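Side-chain contact in creatinine amidohydrolase (Nostoc punctiforme PCC 73102, PDB 3NO4), which probably hydrolyses carbon-nitrogen bonds in linear amides, as a metal-dependent member of the creatininase superfamily that carries nickel in this crystal: residues Gly39-Ile44 with Asn258-Phe263. Residues are numbered along the deposited sequence; the frame is centred on the assembly and turned at random.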
loop_
_atom_site.group_PDB
_atom_site.type_symbol
_atom_site.label_atom_id
_atom_site.label_comp_id
_atom_site.label_asym_id
_atom_site.label_seq_id
_atom_site.Cartn_x
_atom_site.Cartn_y
_atom_site.Cartn_z
ATOM N N GLY A 39 -16.788 -22.862 -11.849
ATOM C CA GLY A 39 -16.989 -21.559 -12.449
ATOM C C GLY A 39 -17.932 -20.654 -11.659
ATOM O O GLY A 39 -18.831 -21.117 -10.958
ATOM N N ILE A 40 -17.675 -19.356 -11.742
ATOM C CA ILE A 40 -18.502 -18.321 -11.160
ATOM C C ILE A 40 -18.436 -17.073 -12.068
ATOM O O ILE A 40 -17.365 -16.751 -12.636
ATOM C CB ILE A 40 -18.045 -17.979 -9.688
ATOM C CG1 ILE A 40 -18.993 -16.970 -9.044
ATOM C CG2 ILE A 40 -16.600 -17.491 -9.672
ATOM C CD1 ILE A 40 -18.977 -16.945 -7.465
ATOM N N ILE A 41 -19.587 -16.426 -12.222
ATOM C CA ILE A 41 -19.743 -15.196 -13.008
ATOM C C ILE A 41 -19.848 -14.044 -12.022
ATOM O O ILE A 41 -20.628 -14.142 -11.046
ATOM C CB ILE A 41 -20.969 -15.224 -13.901
ATOM C CG1 ILE A 41 -20.801 -16.317 -14.952
ATOM C CG2 ILE A 41 -21.197 -13.840 -14.574
ATOM C CD1 ILE A 41 -22.044 -16.575 -15.765
ATOM N N PHE A 42 -18.999 -13.025 -12.200
ATOM C CA PHE A 42 -19.174 -11.732 -11.545
ATOM C C PHE A 42 -19.646 -10.658 -12.507
ATOM O O PHE A 42 -18.948 -10.390 -13.480
ATOM C CB PHE A 42 -17.901 -11.276 -10.842
ATOM C CG PHE A 42 -17.714 -11.932 -9.525
ATOM C CD1 PHE A 42 -18.399 -11.466 -8.412
ATOM C CD2 PHE A 42 -16.898 -13.047 -9.401
ATOM C CE1 PHE A 42 -18.279 -12.098 -7.187
ATOM C CE2 PHE A 42 -16.744 -13.696 -8.163
ATOM C CZ PHE A 42 -17.460 -13.220 -7.056
ATOM N N PRO A 43 -20.821 -10.038 -12.240
ATOM C CA PRO A 43 -21.124 -8.827 -13.004
ATOM C C PRO A 43 -20.292 -7.684 -12.427
ATOM O O PRO A 43 -20.208 -7.558 -11.195
ATOM C CB PRO A 43 -22.629 -8.612 -12.781
ATOM C CG PRO A 43 -23.098 -9.658 -11.871
ATOM C CD PRO A 43 -21.919 -10.381 -11.321
ATOM N N ILE A 44 -19.657 -6.911 -13.291
ATOM C CA ILE A 44 -18.917 -5.728 -12.882
ATOM C C ILE A 44 -19.327 -4.537 -13.723
ATOM O O ILE A 44 -19.280 -4.591 -14.934
ATOM C CB ILE A 44 -17.367 -5.920 -12.814
ATOM C CG1 ILE A 44 -16.680 -4.651 -12.265
ATOM C CG2 ILE A 44 -16.777 -6.316 -14.159
ATOM C CD1 ILE A 44 -15.164 -4.843 -11.915
ATOM N N ASN A 258 -22.353 -18.600 -24.688
ATOM C CA ASN A 258 -21.371 -19.360 -25.466
ATOM C C ASN A 258 -19.953 -19.079 -24.942
ATOM O O ASN A 258 -19.176 -20.002 -24.703
ATOM C CB ASN A 258 -21.512 -19.085 -26.973
ATOM C CG ASN A 258 -22.740 -19.769 -27.586
ATOM O OD1 ASN A 258 -23.112 -20.882 -27.198
ATOM N ND2 ASN A 258 -23.371 -19.104 -28.540
ATOM N N GLY A 259 -19.632 -17.808 -24.717
ATOM C CA GLY A 259 -18.317 -17.444 -24.199
ATOM C C GLY A 259 -17.965 -18.025 -22.820
ATOM O O GLY A 259 -16.841 -18.476 -22.598
ATOM N N TYR A 260 -18.938 -18.025 -21.913
ATOM C CA TYR A 260 -18.765 -18.647 -20.604
ATOM C C TYR A 260 -18.540 -20.156 -20.729
ATOM O O TYR A 260 -17.665 -20.709 -20.052
ATOM C CB TYR A 260 -19.961 -18.379 -19.691
ATOM C CG TYR A 260 -19.851 -19.130 -18.401
ATOM C CD1 TYR A 260 -19.073 -18.640 -17.378
ATOM C CD2 TYR A 260 -20.458 -20.406 -18.235
ATOM C CE1 TYR A 260 -18.937 -19.341 -16.189
ATOM C CE2 TYR A 260 -20.295 -21.116 -17.041
ATOM C CZ TYR A 260 -19.564 -20.575 -16.037
ATOM O OH TYR A 260 -19.392 -21.243 -14.851
ATOM N N LEU A 261 -19.356 -20.813 -21.554
ATOM C CA LEU A 261 -19.260 -22.266 -21.712
ATOM C C LEU A 261 -17.900 -22.646 -22.332
ATOM O O LEU A 261 -17.258 -23.584 -21.848
ATOM C CB LEU A 261 -20.417 -22.854 -22.514
ATOM C CG LEU A 261 -21.798 -22.885 -21.814
ATOM C CD1 LEU A 261 -22.892 -23.308 -22.816
ATOM C CD2 LEU A 261 -21.858 -23.745 -20.536
ATOM N N GLU A 262 -17.455 -21.892 -23.343
ATOM C CA GLU A 262 -16.115 -22.099 -23.933
ATOM C C GLU A 262 -15.006 -21.921 -22.905
ATOM O O GLU A 262 -14.098 -22.717 -22.844
ATOM C CB GLU A 262 -15.870 -21.198 -25.160
ATOM C CG GLU A 262 -16.691 -21.611 -26.407
ATOM C CD GLU A 262 -16.541 -20.651 -27.622
ATOM O OE1 GLU A 262 -15.866 -19.589 -27.483
ATOM O OE2 GLU A 262 -17.107 -20.971 -28.711
ATOM N N PHE A 263 -15.111 -20.882 -22.086
ATOM C CA PHE A 263 -14.184 -20.626 -20.965
ATOM C C PHE A 263 -14.166 -21.751 -19.948
ATOM O O PHE A 263 -13.107 -22.341 -19.733
ATOM C CB PHE A 263 -14.531 -19.283 -20.292
ATOM C CG PHE A 263 -13.679 -18.938 -19.089
ATOM C CD1 PHE A 263 -12.288 -18.947 -19.178
ATOM C CD2 PHE A 263 -14.267 -18.564 -17.883
ATOM C CE1 PHE A 263 -11.506 -18.611 -18.086
ATOM C CE2 PHE A 263 -13.480 -18.193 -16.781
ATOM C CZ PHE A 263 -12.094 -18.233 -16.890
#
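Gly39 opens strand 39-44 with its CA 3.4 Å from Tyr260 OH on helix 242-265. No hydrogen bond joins the two segments, so this is van der Waals contact. The Tyr260 hydroxyl takes the place a CB would have on Gly39, so a side chain there would collide with it. At Ile40 the backbone N is 4.0 Å from the same Tyr260 OH; its CB points away from the helix, and the side chain packs on Ile77 and Phe123. Ile41 makes the side-chain contact. Its CG1 stands anti to the carbonyl carbon (chi1 -65°), which swings the longer branch toward the helix. Ile41 CG1 lies 3.8 Å from Tyr260 CE1. Ile41 CD1 sits over one face of the Tyr260 ring, offset toward the rim, in a CH-pi contact 4.3 Å from its centroid. With chi1 at 174°, the Tyr260 ring extends from the helix toward the strand and brings its OH to Gly39. A serine in place of this tyrosine would probably leave a gap beside Gly39 and deprive the Ile41 CD1 methyl of its aromatic surface. Ala76 and Thr74 also touch Tyr260. The contact packs the C-terminal helix against an inner strand of the parallel sheet, the helix-on-sheet layering of the alpha/beta creatininase fold.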